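Local coordinates for testis-expressed protein 101 (Mus musculus, PDB 7BPS), which takes part in fertilization by controlling sperm binding to the zona pellucida and sperm migration into the oviduct, probably through the adhesion molecule ADAM3, at residues Leu37-Val42 with Val180-Val185; Gln143-Arg148 with Gly164-Ile169. All coordinates share one frame; numbering follows the deposited sequence.

Contact 1: Leu37-Val42 with Val180-Val185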
ATOM      1  N   LEU A  37     -13.346  -2.410  18.019  1.00 55.52           N
ATOM      2  CA  LEU A  37     -11.908  -2.618  18.319  1.00 60.13           C
ATOM      3  C   LEU A  37     -11.076  -1.657  17.472  1.00 53.38           C
ATOM      4  O   LEU A  37     -11.673  -0.865  16.718  1.00 51.26           O
ATOM      5  CB  LEU A  37     -11.524  -4.086  18.095  1.00 66.33           C
ATOM      6  CG  LEU A  37     -12.029  -4.749  16.822  1.00 70.76           C
ATOM      7  CD1 LEU A  37     -11.059  -4.522  15.685  1.00 87.81           C
ATOM      8  CD2 LEU A  37     -12.222  -6.230  17.044  1.00 71.41           C
ATOM      9  N   CYS A  38      -9.756  -1.701  17.655  1.00 47.31           N
ATOM     10  CA  CYS A  38      -8.766  -0.884  16.923  1.00 41.54           C
ATOM     11  C   CYS A  38      -8.226  -1.645  15.703  1.00 42.76           C
ATOM     12  O   CYS A  38      -8.162  -2.890  15.719  1.00 40.65           O
ATOM     13  CB  CYS A  38      -7.625  -0.532  17.856  1.00 39.57           C
ATOM     14  SG  CYS A  38      -8.162   0.200  19.422  1.00 44.26           S
ATOM     15  N   GLN A  39      -7.787  -0.912  14.685  1.00 42.93           N
ATOM     16  CA  GLN A  39      -6.949  -1.466  13.593  1.00 39.74           C
ATOM     17  C   GLN A  39      -5.852  -0.456  13.251  1.00 41.74           C
ATOM     18  O   GLN A  39      -6.070   0.772  13.460  1.00 38.29           O
ATOM     19  CB  GLN A  39      -7.801  -1.850  12.380  1.00 39.62           C
ATOM     20  CG  GLN A  39      -8.464  -0.680  11.681  1.00 39.94           C
ATOM     21  CD  GLN A  39      -7.597   0.028  10.664  1.00 42.83           C
ATOM     22  OE1 GLN A  39      -6.615  -0.536  10.161  1.00 39.76           O
ATOM     23  NE2 GLN A  39      -7.976   1.267  10.344  1.00 33.27           N
ATOM     24  N   GLU A  40      -4.711  -0.973  12.786  1.00 37.42           N
ATOM     25  CA  GLU A  40      -3.650  -0.190  12.108  1.00 36.28           C
ATOM     26  C   GLU A  40      -3.329  -0.956  10.826  1.00 36.58           C
ATOM     27  O   GLU A  40      -3.007  -2.161  10.913  1.00 35.60           O
ATOM     28  CB  GLU A  40      -2.444   0.015  13.025  1.00 37.15           C
ATOM     29  CG  GLU A  40      -1.902  -1.285  13.595  1.00 39.28           C
ATOM     30  CD  GLU A  40      -0.928  -1.158  14.755  1.00 40.25           C
ATOM     31  OE1 GLU A  40      -0.300  -2.188  15.071  1.00 43.22           O
ATOM     32  OE2 GLU A  40      -0.789  -0.045  15.319  1.00 40.22           O
ATOM     33  N   THR A  41      -3.514  -0.313   9.677  1.00 32.21           N
ATOM     34  CA  THR A  41      -3.295  -0.909   8.341  1.00 32.22           C
ATOM     35  C   THR A  41      -2.456   0.057   7.521  1.00 31.25           C
ATOM     36  O   THR A  41      -2.834   1.231   7.434  1.00 33.73           O
ATOM     37  CB  THR A  41      -4.618  -1.184   7.632  1.00 33.53           C
ATOM     38  OG1 THR A  41      -5.379  -2.056   8.469  1.00 35.43           O
ATOM     39  CG2 THR A  41      -4.434  -1.788   6.256  1.00 34.49           C
ATOM     40  N   VAL A  42      -1.367  -0.422   6.936  1.00 32.09           N
ATOM     41  CA  VAL A  42      -0.535   0.399   6.018  1.00 32.19           C
ATOM     42  C   VAL A  42      -0.288  -0.405   4.757  1.00 30.39           C
ATOM     43  O   VAL A  42      -0.038  -1.601   4.877  1.00 35.77           O
ATOM     44  CB  VAL A  42       0.770   0.829   6.703  1.00 33.72           C
ATOM     45  CG1 VAL A  42       1.590  -0.353   7.215  1.00 33.92           C
ATOM     46  CG2 VAL A  42       1.583   1.719   5.802  1.00 33.10           C
ATOM     47  N   VAL A 180      -7.844  -4.426   1.997  1.00 32.07           N
ATOM     48  CA  VAL A 180      -6.612  -4.211   2.784  1.00 33.53           C
ATOM     49  C   VAL A 180      -7.078  -3.476   4.032  1.00 33.68           C
ATOM     50  O   VAL A 180      -7.263  -2.221   3.978  1.00 34.69           O
ATOM     51  CB  VAL A 180      -5.553  -3.418   1.980  1.00 31.95           C
ATOM     52  CG1 VAL A 180      -4.304  -3.159   2.786  1.00 31.15           C
ATOM     53  CG2 VAL A 180      -5.192  -4.106   0.679  1.00 33.14           C
ATOM     54  N   GLY A 181      -7.257  -4.234   5.102  1.00 34.25           N
ATOM     55  CA  GLY A 181      -7.869  -3.746   6.343  1.00 39.64           C
ATOM     56  C   GLY A 181      -9.202  -3.090   6.013  1.00 38.41           C
ATOM     57  O   GLY A 181     -10.026  -3.701   5.346  1.00 38.64           O
ATOM     58  N   PRO A 182      -9.408  -1.807   6.365  1.00 37.19           N
ATOM     59  CA  PRO A 182     -10.693  -1.156   6.129  1.00 38.46           C
ATOM     60  C   PRO A 182     -10.847  -0.621   4.703  1.00 39.44           C
ATOM     61  O   PRO A 182     -11.887  -0.105   4.420  1.00 47.08           O
ATOM     62  CB  PRO A 182     -10.676  -0.007   7.143  1.00 37.71           C
ATOM     63  CG  PRO A 182      -9.223   0.375   7.229  1.00 40.66           C
ATOM     64  CD  PRO A 182      -8.443  -0.913   7.005  1.00 41.21           C
ATOM     65  N   MET A 183      -9.829  -0.778   3.849  1.00 39.90           N
ATOM     66  CA  MET A 183      -9.818  -0.208   2.477  1.00 36.65           C
ATOM     67  C   MET A 183     -10.244  -1.281   1.480  1.00 35.93           C
ATOM     68  O   MET A 183      -9.886  -2.438   1.666  1.00 34.42           O
ATOM     69  CB  MET A 183      -8.430   0.298   2.072  1.00 40.96           C
ATOM     70  CG  MET A 183      -7.911   1.448   2.896  1.00 40.47           C
ATOM     71  SD  MET A 183      -6.291   1.980   2.293  1.00 43.46           S
ATOM     72  CE  MET A 183      -5.197   1.158   3.448  1.00 42.41           C
ATOM     73  N   THR A 184     -10.970  -0.877   0.444  1.00 33.31           N
ATOM     74  CA  THR A 184     -11.299  -1.680  -0.755  1.00 33.51           C
ATOM     75  C   THR A 184     -10.375  -1.209  -1.879  1.00 32.59           C
ATOM     76  O   THR A 184     -10.091   0.017  -1.911  1.00 30.42           O
ATOM     77  CB  THR A 184     -12.794  -1.501  -1.044  1.00 34.78           C
ATOM     78  OG1 THR A 184     -13.446  -2.057   0.095  1.00 37.65           O
ATOM     79  CG2 THR A 184     -13.268  -2.161  -2.315  1.00 36.86           C
ATOM     80  N   VAL A 185      -9.983  -2.122  -2.771  1.00 32.39           N
ATOM     81  CA  VAL A 185      -9.036  -1.891  -3.902  1.00 37.88           C
ATOM     82  C   VAL A 185      -9.677  -2.348  -5.188  1.00 32.24           C
ATOM     83  O   VAL A 185     -10.042  -3.524  -5.245  1.00 36.70           O
ATOM     84  CB  VAL A 185      -7.704  -2.675  -3.781  1.00 39.87           C
ATOM     85  CG1 VAL A 185      -6.586  -1.901  -4.459  1.00 39.10           C
ATOM     86  CG2 VAL A 185      -7.348  -3.009  -2.351  1.00 43.40           C
TER
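Gln39 and Thr41, two residues apart on the same face of strand 37-46, meet the turn of a beta hairpin, Val180 to Met183, in a buried van der Waals contact between the two Ly6/uPAR domains. No hydrogen bond crosses it, and 212 Å² of surface is buried. The turn is type II', closed by Met183 N to Val180 O at 2.9 Å. Its second position is Gly181, whose phi of 52° suits glycine; a beta carbon there would collide with Thr41 OG1, which lies 3.7 Å from Gly181 CA. Pro182 makes the largest share of the contact from this side. Its CG meets the amide end of Gln39, 3.5 Å from NE2, while its CD meets Thr41 OG1 tip to tip at 3.6 Å. Thr41 CG2, anti to the backbone N, reaches Val180 CG1 at 3.7 Å, and Met183 CE closes in more loosely on the same methyl. The polar atoms facing the proline are engaged within their own domain: with chi1 at 66° and a bend at chi2 (85°), the Gln39 amide folds back toward Thr41, whose OG1 donates to Gln39 OE1 (2.6 Å) and pairs with Ser85, while Gln39 NE2 bonds Ser57 and Ser59. Strand 37-46 runs between strands 52-61 and 80-88, and Pro182 also touches Ser57 and Tyr87 of these flanking strands, so the hairpin tip rests on the sheet of the first domain.

Contact 2: Gln143-Arg148 with Gly164-Ile169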
ATOM      1  N   GLN A 143       6.933  -8.194 -17.732  1.00 36.19           N
ATOM      2  CA  GLN A 143       6.042  -7.253 -18.496  1.00 36.61           C
ATOM      3  C   GLN A 143       6.318  -5.785 -18.140  1.00 33.57           C
ATOM      4  O   GLN A 143       6.897  -5.522 -17.084  1.00 34.90           O
ATOM      5  CB  GLN A 143       4.554  -7.576 -18.246  1.00 34.98           C
ATOM      6  CG  GLN A 143       4.086  -7.455 -16.796  1.00 36.67           C
ATOM      7  CD  GLN A 143       2.617  -7.743 -16.540  1.00 37.71           C
ATOM      8  OE1 GLN A 143       1.986  -7.192 -15.631  1.00 40.85           O
ATOM      9  NE2 GLN A 143       2.053  -8.649 -17.305  1.00 35.34           N
ATOM     10  N   CYS A 144       5.947  -4.860 -19.024  1.00 33.04           N
ATOM     11  CA  CYS A 144       5.672  -3.452 -18.663  1.00 33.07           C
ATOM     12  C   CYS A 144       4.238  -3.385 -18.164  1.00 32.54           C
ATOM     13  O   CYS A 144       3.377  -4.105 -18.688  1.00 34.50           O
ATOM     14  CB  CYS A 144       5.910  -2.492 -19.813  1.00 33.74           C
ATOM     15  SG  CYS A 144       7.633  -2.472 -20.393  1.00 38.30           S
ATOM     16  N   TYR A 145       4.028  -2.594 -17.128  1.00 33.48           N
ATOM     17  CA  TYR A 145       2.733  -2.395 -16.447  1.00 30.32           C
ATOM     18  C   TYR A 145       2.480  -0.891 -16.346  1.00 29.83           C
ATOM     19  O   TYR A 145       3.395  -0.159 -15.994  1.00 30.08           O
ATOM     20  CB  TYR A 145       2.741  -3.134 -15.111  1.00 28.86           C
ATOM     21  CG  TYR A 145       1.565  -2.869 -14.209  1.00 29.47           C
ATOM     22  CD1 TYR A 145       1.530  -1.757 -13.406  1.00 28.26           C
ATOM     23  CD2 TYR A 145       0.499  -3.741 -14.135  1.00 29.73           C
ATOM     24  CE1 TYR A 145       0.498  -1.532 -12.523  1.00 29.00           C
ATOM     25  CE2 TYR A 145      -0.543  -3.534 -13.252  1.00 30.28           C
ATOM     26  CZ  TYR A 145      -0.561  -2.412 -12.455  1.00 28.49           C
ATOM     27  OH  TYR A 145      -1.593  -2.169 -11.586  1.00 28.84           O
ATOM     28  N   GLN A 146       1.266  -0.480 -16.721  1.00 32.70           N
ATOM     29  CA  GLN A 146       0.693   0.875 -16.506  1.00 30.76           C
ATOM     30  C   GLN A 146      -0.670   0.678 -15.850  1.00 30.52           C
ATOM     31  O   GLN A 146      -1.576   0.201 -16.545  1.00 33.62           O
ATOM     32  CB  GLN A 146       0.555   1.645 -17.826  1.00 30.70           C
ATOM     33  CG  GLN A 146       1.864   1.755 -18.605  1.00 31.88           C
ATOM     34  CD  GLN A 146       2.042   0.595 -19.554  1.00 33.07           C
ATOM     35  OE1 GLN A 146       1.073   0.134 -20.137  1.00 38.34           O
ATOM     36  NE2 GLN A 146       3.265   0.110 -19.713  1.00 29.52           N
ATOM     37  N   GLY A 147      -0.778   0.955 -14.555  1.00 30.08           N
ATOM     38  CA  GLY A 147      -1.980   0.663 -13.771  1.00 32.31           C
ATOM     39  C   GLY A 147      -2.463   1.841 -12.947  1.00 30.98           C
ATOM     40  O   GLY A 147      -1.717   2.840 -12.767  1.00 31.72           O
ATOM     41  N   ARG A 148      -3.679   1.687 -12.442  1.00 32.71           N
ATOM     42  CA  ARG A 148      -4.379   2.652 -11.564  1.00 36.94           C
ATOM     43  C   ARG A 148      -5.007   1.828 -10.450  1.00 32.77           C
ATOM     44  O   ARG A 148      -5.657   0.808 -10.744  1.00 29.33           O
ATOM     45  CB  ARG A 148      -5.343   3.516 -12.397  1.00 45.00           C
ATOM     46  CG  ARG A 148      -6.123   4.576 -11.636  1.00 53.06           C
ATOM     47  CD  ARG A 148      -6.538   5.745 -12.519  1.00 57.33           C
ATOM     48  NE  ARG A 148      -5.622   6.861 -12.293  1.00 65.54           N
ATOM     49  CZ  ARG A 148      -4.750   7.365 -13.172  1.00 61.34           C
ATOM     50  NH1 ARG A 148      -4.635   6.898 -14.406  1.00 65.32           N
ATOM     51  NH2 ARG A 148      -4.005   8.391 -12.809  1.00 63.15           N
ATOM     52  N   GLY A 164       5.813   0.507 -14.534  1.00 32.60           N
ATOM     53  CA  GLY A 164       7.198   0.013 -14.504  1.00 33.01           C
ATOM     54  C   GLY A 164       7.326  -1.422 -14.958  1.00 33.72           C
ATOM     55  O   GLY A 164       6.279  -2.064 -15.212  1.00 28.64           O
ATOM     56  N   CYS A 165       8.574  -1.893 -15.017  1.00 29.24           N
ATOM     57  CA  CYS A 165       8.927  -3.323 -15.096  1.00 28.22           C
ATOM     58  C   CYS A 165       8.380  -4.028 -13.856  1.00 28.19           C
ATOM     59  O   CYS A 165       8.505  -3.482 -12.734  1.00 27.01           O
ATOM     60  CB  CYS A 165      10.425  -3.533 -15.214  1.00 30.35           C
ATOM     61  SG  CYS A 165      11.226  -2.447 -16.418  1.00 31.06           S
ATOM     62  N   THR A 166       7.768  -5.206 -14.034  1.00 26.12           N
ATOM     63  CA  THR A 166       7.236  -5.952 -12.871  1.00 27.84           C
ATOM     64  C   THR A 166       7.357  -7.455 -13.109  1.00 28.41           C
ATOM     65  O   THR A 166       7.492  -7.854 -14.272  1.00 27.24           O
ATOM     66  CB  THR A 166       5.806  -5.492 -12.586  1.00 27.71           C
ATOM     67  OG1 THR A 166       5.365  -6.116 -11.382  1.00 24.25           O
ATOM     68  CG2 THR A 166       4.870  -5.811 -13.721  1.00 29.12           C
ATOM     69  N   THR A 167       7.335  -8.219 -12.018  1.00 34.33           N
ATOM     70  CA  THR A 167       7.242  -9.701 -11.969  1.00 32.83           C
ATOM     71  C   THR A 167       5.787 -10.145 -12.122  1.00 35.33           C
ATOM     72  O   THR A 167       5.565 -11.311 -12.510  1.00 36.97           O
ATOM     73  CB  THR A 167       7.820 -10.203 -10.644  1.00 34.34           C
ATOM     74  OG1 THR A 167       7.178  -9.528  -9.562  1.00 30.53           O
ATOM     75  CG2 THR A 167       9.312  -9.979 -10.563  1.00 32.51           C
ATOM     76  N   THR A 168       4.813  -9.278 -11.815  1.00 33.57           N
ATOM     77  CA  THR A 168       3.388  -9.704 -11.823  1.00 33.76           C
ATOM     78  C   THR A 168       2.934  -9.885 -13.282  1.00 32.53           C
ATOM     79  O   THR A 168       3.593  -9.375 -14.211  1.00 31.35           O
ATOM     80  CB  THR A 168       2.500  -8.790 -10.959  1.00 34.80           C
ATOM     81  OG1 THR A 168       1.280  -9.510 -10.770  1.00 34.38           O
ATOM     82  CG2 THR A 168       2.240  -7.431 -11.580  1.00 34.38           C
ATOM     83  N   ILE A 169       1.868 -10.646 -13.468  1.00 35.06           N
ATOM     84  CA  ILE A 169       1.380 -11.081 -14.806  1.00 35.64           C
ATOM     85  C   ILE A 169      -0.028 -10.531 -14.977  1.00 33.26           C
ATOM     86  O   ILE A 169      -0.877 -10.823 -14.111  1.00 33.27           O
ATOM     87  CB  ILE A 169       1.418 -12.614 -14.906  1.00 36.69           C
ATOM     88  CG1 ILE A 169       2.858 -13.117 -14.798  1.00 35.60           C
ATOM     89  CG2 ILE A 169       0.733 -13.083 -16.185  1.00 37.08           C
ATOM     90  CD1 ILE A 169       2.975 -14.563 -14.481  1.00 37.60           C
TER
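Gln143 to Tyr145 pair with Gly164 to Thr166 as a short antiparallel bridge within the second Ly6/uPAR domain, and backbone hydrogen bonds carry it. Tyr145 and Gly164 form a hydrogen-bonded pair with both bonds made: Gly164 N gives to Tyr145 O at 2.9 Å, and Tyr145 N gives to Gly164 O at 3.0 Å. Two residues along, Thr166 N donates to Gln143 O at 3.2 Å. The same oxygen receives a CA-H...O contact from Cys165. Gly164, where the chain turns a corner, has backbone angles that call for glycine, since a beta carbon would press on the preceding carbonyl.

Cys144 and Cys165 form the non-hydrogen-bonded pair, with CA atoms 4.8 Å apart. Their side chains share one face but belong to different disulfides, with Cys120 and Cys137 respectively. These tie the pair to neighbouring parts of the domain, as in the cysteine-rich three-finger fold of Ly6/uPAR proteins.

Apolar contact is made on the other face. Thr166 CG2 touches both Gln143 CG (3.6 Å) and Tyr145 CB (3.7 Å). Gln143 and Thr166 run side by side, pointing the same way. Beyond CG, which lies 3.3 Å from Thr168 O, the Gln143 side chain extends along Thr168 and Ile169. The Tyr145 ring leads off from the bridge, its CG anti to the backbone N (chi1 172°), and its hydroxyl bonds Glu187. Beyond the bridge, Thr168 N donates to Thr166 OG1 at 3.2 Å in an ST turn, and Thr168 OG1 bonds Arg172 O.

Strand 143-152 pairs on with strand 183-193, where Cys144 and Gln146 bond Gln192 and Ser190 through the backbone, and Gly147 bonds Val162 of strand 158-163. Toward the first domain, Thr166 touches Thr74 and Leu79.

From the N terminus, the chain first supplies strand 37-46 of the six-stranded sheet of the first domain, completes that domain, and passes through the unmodelled residues 104-115 into the second. There contact 2 closes a short loop, with 15 residues between its segments, tying strand 143-152 to strand 165-166. The chain then reaches the hairpin at 180-185, and contact 1 closes a loop that spans 137 residues. Contact 2 is therefore nested wholly inside contact 1. Their centres lie 25 Å apart, on opposite sides of the chain's centre. Contact 2 is internal to one domain, whereas contact 1 joins the two; strands 143-152 and 183-193, neighbours in one sheet, connect them.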